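PDB 4R2F: extracellular solute-binding protein family 1 from Arthrobacter chlorophenolicus, which binds the disaccharide laminaribiose and probably delivers it to an ABC-type sugar importer. Local coordinates for residues A[206-218]-A[297-309]. Sequence-based numbering, arbitrary orientation.
Sequences NHLMIMMMLNNGG and IAGPHGDKAALIF. With BGC (beta-D-glucopyranose), chain B.
His207 lays its imidazole against Phe309 where helix 204-215 and strand 306-316 meet at the sugar pocket. Followed outward, the histidine begins with CB, 3.7 Å from Leu307 CD2. Its CG and ND1 come next, facing the CZ and CE1 end of the phenyl ring, and ND1 is hydrogen-bonded to NE of Arg156. CZ of Phe309 stands over the middle of the imidazole, yet the planes are inclined by 40°, so the pair is oblique. At the tip, CE1 passes 3.3 Å from O5 of one glucose unit of the bound disaccharide, and NE2 gives a nearly straight hydrogen bond of 2.8 Å to its O6 (172°); His207 also touches the second unit. With ND1 and NE2 both engaged, the rotation of the ring is fixed. Phe309 also turns a face to the first glucose, C2 lying above it toward the rim, the sugar-on-aromatic packing familiar in carbohydrate-binding proteins; Phe380 meets the phenyl ring edge-to-face. An alanine in place of Phe309 would probably leave one face of the imidazole and the C2 side of the sugar without their shared apolar support.

Helix 204-215 packs at 130° to this strand of the mixed sheet, whose Phe309 end reaches the pocket of the extracellular solute-binding protein, and apolar residues fill the seam beyond. Leu307, its CG anti to the backbone N, sends CD2 to His207 and CD1 to within 4.0 Å of Leu214 CD1, while Ala305 CB sits 3.5 Å from Leu214 O. The helix ends in a Schellman motif with Gly217 as C-prime: Gly218 N bonds to Met213 O and Gly217 N to Leu214 O. Beyond it, one water donates to Asn216 OD1 (2.7 Å) and Asp303 OD1 and accepts from His301 N, joining the helix end to the Gly299-Gly302 type I turn; Arg233 forms a salt bridge with Asp303.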
loop_
_atom_site.group_PDB
_atom_site.type_symbol
_atom_site.label_atom_id
_atom_site.label_comp_id
_atom_site.label_asym_id
_atom_site.label_seq_id
_atom_site.Cartn_x
_atom_site.Cartn_y
_atom_site.Cartn_z
ATOM N N ASN A 206 -4.983 2.023 -8.636
ATOM C CA ASN A 206 -3.604 1.784 -9.093
ATOM C C ASN A 206 -3.154 0.414 -8.634
ATOM O O ASN A 206 -2.552 -0.347 -9.388
ATOM C CB ASN A 206 -2.645 2.813 -8.500
ATOM C CG ASN A 206 -2.787 4.196 -9.096
ATOM O OD1 ASN A 206 -2.109 5.119 -8.662
ATOM N ND2 ASN A 206 -3.605 4.337 -10.121
ATOM N N HIS A 207 -3.464 0.088 -7.383
ATOM C CA HIS A 207 -2.924 -1.104 -6.784
ATOM C C HIS A 207 -3.597 -2.336 -7.342
ATOM O O HIS A 207 -2.965 -3.378 -7.490
ATOM C CB HIS A 207 -3.073 -1.056 -5.275
ATOM C CG HIS A 207 -2.335 0.079 -4.637
ATOM N ND1 HIS A 207 -2.489 0.418 -3.311
ATOM C CD2 HIS A 207 -1.416 0.942 -5.143
ATOM C CE1 HIS A 207 -1.707 1.446 -3.027
ATOM N NE2 HIS A 207 -1.043 1.778 -4.123
ATOM N N LEU A 208 -4.883 -2.192 -7.643
ATOM C CA LEU A 208 -5.648 -3.217 -8.287
ATOM C C LEU A 208 -5.034 -3.562 -9.642
ATOM O O LEU A 208 -4.953 -4.721 -9.984
ATOM C CB LEU A 208 -7.100 -2.763 -8.470
ATOM C CG LEU A 208 -8.047 -3.790 -9.066
ATOM C CD1 LEU A 208 -8.057 -5.112 -8.293
ATOM C CD2 LEU A 208 -9.445 -3.200 -9.161
ATOM N N MET A 209 -4.620 -2.560 -10.412
ATOM C CA MET A 209 -4.083 -2.813 -11.778
ATOM C C MET A 209 -2.900 -3.781 -11.642
ATOM O O MET A 209 -2.875 -4.872 -12.250
ATOM C CB MET A 209 -3.646 -1.510 -12.472
ATOM C CG MET A 209 -4.743 -0.482 -12.808
ATOM S SD MET A 209 -6.109 -1.032 -13.854
ATOM C CE MET A 209 -7.346 -1.428 -12.635
ATOM N N ILE A 210 -1.983 -3.423 -10.753
ATOM C CA ILE A 210 -0.773 -4.202 -10.557
ATOM C C ILE A 210 -1.070 -5.509 -9.849
ATOM O O ILE A 210 -0.525 -6.538 -10.239
ATOM C CB ILE A 210 0.322 -3.442 -9.777
ATOM C CG1 ILE A 210 0.581 -2.063 -10.379
ATOM C CG2 ILE A 210 1.621 -4.262 -9.750
ATOM C CD1 ILE A 210 1.090 -2.085 -11.794
ATOM N N MET A 211 -1.937 -5.501 -8.836
ATOM C CA MET A 211 -2.322 -6.781 -8.191
ATOM C C MET A 211 -2.846 -7.794 -9.189
ATOM O O MET A 211 -2.495 -8.991 -9.089
ATOM C CB MET A 211 -3.341 -6.649 -7.047
ATOM C CG MET A 211 -3.616 -8.005 -6.353
ATOM S SD MET A 211 -4.942 -8.940 -7.164
ATOM C CE MET A 211 -6.343 -8.314 -6.226
ATOM N N MET A 212 -3.670 -7.352 -10.147
ATOM C CA MET A 212 -4.247 -8.340 -11.066
ATOM C C MET A 212 -3.214 -8.877 -12.050
ATOM O O MET A 212 -3.266 -10.067 -12.410
ATOM C CB MET A 212 -5.490 -7.823 -11.793
ATOM C CG MET A 212 -6.661 -7.533 -10.847
ATOM S SD MET A 212 -7.389 -8.972 -10.037
ATOM C CE MET A 212 -8.346 -9.515 -11.414
ATOM N N MET A 213 -2.274 -8.038 -12.451
ATOM C CA MET A 213 -1.133 -8.504 -13.272
ATOM C C MET A 213 -0.364 -9.565 -12.473
ATOM O O MET A 213 -0.093 -10.654 -12.972
ATOM C CB MET A 213 -0.198 -7.338 -13.669
ATOM C CG MET A 213 -0.767 -6.303 -14.655
ATOM S SD MET A 213 0.353 -4.911 -14.927
ATOM C CE MET A 213 -0.779 -3.593 -15.164
ATOM N N LEU A 214 -0.038 -9.268 -11.215
ATOM C CA LEU A 214 0.709 -10.234 -10.383
ATOM C C LEU A 214 -0.049 -11.533 -10.193
ATOM O O LEU A 214 0.519 -12.611 -10.279
ATOM C CB LEU A 214 1.035 -9.618 -9.025
ATOM C CG LEU A 214 1.928 -8.383 -9.061
ATOM C CD1 LEU A 214 2.217 -7.961 -7.633
ATOM C CD2 LEU A 214 3.218 -8.611 -9.809
ATOM N N ASN A 215 -1.355 -11.412 -9.990
ATOM C CA ASN A 215 -2.225 -12.560 -9.825
ATOM C C ASN A 215 -2.246 -13.462 -11.062
ATOM O O ASN A 215 -2.517 -14.642 -10.950
ATOM C CB ASN A 215 -3.620 -12.061 -9.474
ATOM C CG ASN A 215 -4.514 -13.112 -8.854
ATOM O OD1 ASN A 215 -4.240 -14.313 -8.874
ATOM N ND2 ASN A 215 -5.620 -12.649 -8.303
ATOM N N ASN A 216 -1.926 -12.932 -12.232
ATOM C CA ASN A 216 -1.857 -13.762 -13.427
ATOM C C ASN A 216 -0.436 -14.132 -13.840
ATOM O O ASN A 216 -0.198 -14.457 -15.009
ATOM C CB ASN A 216 -2.525 -13.026 -14.581
ATOM C CG ASN A 216 -2.935 -13.952 -15.719
ATOM O OD1 ASN A 216 -3.300 -15.109 -15.503
ATOM N ND2 ASN A 216 -2.931 -13.412 -16.938
ATOM N N GLY A 217 0.509 -14.087 -12.902
ATOM C CA GLY A 217 1.894 -14.422 -13.202
ATOM C C GLY A 217 2.617 -13.341 -13.985
ATOM O O GLY A 217 3.683 -13.577 -14.505
ATOM N N GLY A 218 2.044 -12.145 -14.060
ATOM C CA GLY A 218 2.658 -11.029 -14.786
ATOM C C GLY A 218 3.396 -10.098 -13.879
ATOM O O GLY A 218 3.974 -10.527 -12.891
ATOM N N ILE A 297 -7.618 -15.564 -4.711
ATOM C CA ILE A 297 -8.169 -16.291 -5.849
ATOM C C ILE A 297 -7.089 -16.584 -6.875
ATOM O O ILE A 297 -6.081 -15.880 -6.976
ATOM C CB ILE A 297 -9.284 -15.512 -6.535
ATOM C CG1 ILE A 297 -8.764 -14.185 -7.118
ATOM C CG2 ILE A 297 -10.420 -15.259 -5.530
ATOM C CD1 ILE A 297 -9.872 -13.318 -7.679
ATOM N N ALA A 298 -7.337 -17.620 -7.655
ATOM C CA ALA A 298 -6.399 -18.051 -8.675
ATOM C C ALA A 298 -6.702 -17.375 -9.994
ATOM O O ALA A 298 -7.857 -17.217 -10.371
ATOM C CB ALA A 298 -6.470 -19.569 -8.832
ATOM N N GLY A 299 -5.646 -16.972 -10.689
ATOM C CA GLY A 299 -5.754 -16.520 -12.079
ATOM C C GLY A 299 -6.090 -17.689 -13.004
ATOM O O GLY A 299 -6.114 -18.855 -12.577
ATOM N N PRO A 300 -6.364 -17.392 -14.278
ATOM C CA PRO A 300 -6.829 -18.420 -15.207
ATOM C C PRO A 300 -5.786 -19.513 -15.527
ATOM O O PRO A 300 -6.157 -20.560 -15.998
ATOM C CB PRO A 300 -7.207 -17.614 -16.461
ATOM C CG PRO A 300 -6.431 -16.348 -16.352
ATOM C CD PRO A 300 -6.311 -16.056 -14.894
ATOM N N HIS A 301 -4.514 -19.267 -15.233
ATOM C CA HIS A 301 -3.463 -20.260 -15.372
ATOM C C HIS A 301 -3.060 -20.882 -14.022
ATOM O O HIS A 301 -2.089 -21.605 -13.951
ATOM C CB HIS A 301 -2.230 -19.614 -16.028
ATOM C CG HIS A 301 -2.522 -18.936 -17.333
ATOM N ND1 HIS A 301 -2.752 -19.630 -18.500
ATOM C CD2 HIS A 301 -2.605 -17.624 -17.655
ATOM C CE1 HIS A 301 -2.965 -18.776 -19.485
ATOM N NE2 HIS A 301 -2.881 -17.551 -18.998
ATOM N N GLY A 302 -3.788 -20.591 -12.955
ATOM C CA GLY A 302 -3.494 -21.163 -11.651
ATOM C C GLY A 302 -2.632 -20.334 -10.706
ATOM O O GLY A 302 -2.418 -20.736 -9.565
ATOM N N ASP A 303 -2.167 -19.171 -11.154
ATOM C CA ASP A 303 -1.280 -18.336 -10.355
ATOM C C ASP A 303 -1.992 -17.666 -9.167
ATOM O O ASP A 303 -3.146 -17.248 -9.264
ATOM C CB ASP A 303 -0.619 -17.258 -11.213
ATOM C CG ASP A 303 0.188 -17.841 -12.366
ATOM O OD1 ASP A 303 -0.412 -18.229 -13.390
ATOM O OD2 ASP A 303 1.422 -17.877 -12.259
ATOM N N LYS A 304 -1.260 -17.567 -8.058
ATOM C CA LYS A 304 -1.705 -16.903 -6.835
ATOM C C LYS A 304 -0.697 -15.829 -6.485
ATOM O O LYS A 304 0.502 -16.075 -6.530
ATOM C CB LYS A 304 -1.739 -17.908 -5.702
ATOM C CG LYS A 304 -2.627 -19.097 -5.987
ATOM C CD LYS A 304 -4.069 -18.673 -5.859
ATOM C CE LYS A 304 -4.514 -18.807 -4.424
ATOM N NZ LYS A 304 -5.015 -20.192 -4.215
ATOM N N ALA A 305 -1.184 -14.629 -6.177
ATOM C CA ALA A 305 -0.338 -13.557 -5.642
ATOM C C ALA A 305 -1.139 -12.585 -4.787
ATOM O O ALA A 305 -2.341 -12.417 -4.991
ATOM C CB ALA A 305 0.355 -12.809 -6.763
ATOM N N ALA A 306 -0.448 -11.968 -3.824
ATOM C CA ALA A 306 -0.948 -10.822 -3.069
ATOM C C ALA A 306 0.027 -9.675 -3.269
ATOM O O ALA A 306 1.222 -9.896 -3.455
ATOM C CB ALA A 306 -1.062 -11.152 -1.581
ATOM N N LEU A 307 -0.500 -8.459 -3.274
ATOM C CA LEU A 307 0.303 -7.242 -3.416
ATOM C C LEU A 307 0.631 -6.710 -2.022
ATOM O O LEU A 307 -0.251 -6.634 -1.168
ATOM C CB LEU A 307 -0.468 -6.205 -4.194
ATOM C CG LEU A 307 0.169 -4.828 -4.321
ATOM C CD1 LEU A 307 1.516 -4.954 -5.034
ATOM C CD2 LEU A 307 -0.748 -3.911 -5.094
ATOM N N ILE A 308 1.898 -6.363 -1.804
ATOM C CA ILE A 308 2.369 -5.811 -0.535
ATOM C C ILE A 308 3.335 -4.635 -0.753
ATOM O O ILE A 308 4.092 -4.617 -1.731
ATOM C CB ILE A 308 3.005 -6.925 0.326
ATOM C CG1 ILE A 308 2.989 -6.561 1.815
ATOM C CG2 ILE A 308 4.427 -7.262 -0.138
ATOM C CD1 ILE A 308 3.317 -7.770 2.689
ATOM N N PHE A 309 3.261 -3.653 0.161
ATOM C CA PHE A 309 4.106 -2.452 0.181
ATOM C C PHE A 309 4.957 -2.479 1.456
ATOM O O PHE A 309 4.424 -2.525 2.562
ATOM C CB PHE A 309 3.286 -1.161 0.135
ATOM C CG PHE A 309 2.501 -1.018 -1.120
ATOM C CD1 PHE A 309 1.257 -1.619 -1.229
ATOM C CD2 PHE A 309 3.019 -0.333 -2.208
ATOM C CE1 PHE A 309 0.518 -1.533 -2.410
ATOM C CE2 PHE A 309 2.287 -0.231 -3.392
ATOM C CZ PHE A 309 1.043 -0.848 -3.487
HETATM C C2 BGC B . 1.084 2.274 0.112
HETATM C C3 BGC B . 2.411 2.969 -0.197
HETATM C C4 BGC B . 2.367 3.572 -1.594
HETATM C C5 BGC B . 1.162 4.494 -1.727
HETATM C C6 BGC B . 1.004 5.030 -3.156
HETATM C C1 BGC B . 0.016 3.349 0.013
HETATM O O2 BGC B . 1.101 1.688 1.408
HETATM O O3 BGC B . 3.493 2.044 -0.099
HETATM O O4 BGC B . 3.529 4.362 -1.813
HETATM O O5 BGC B . -0.035 3.807 -1.347
HETATM O O6 BGC B . 0.750 3.977 -4.113
HETATM O O HOH W 1 -2.986 -17.212 -13.881
#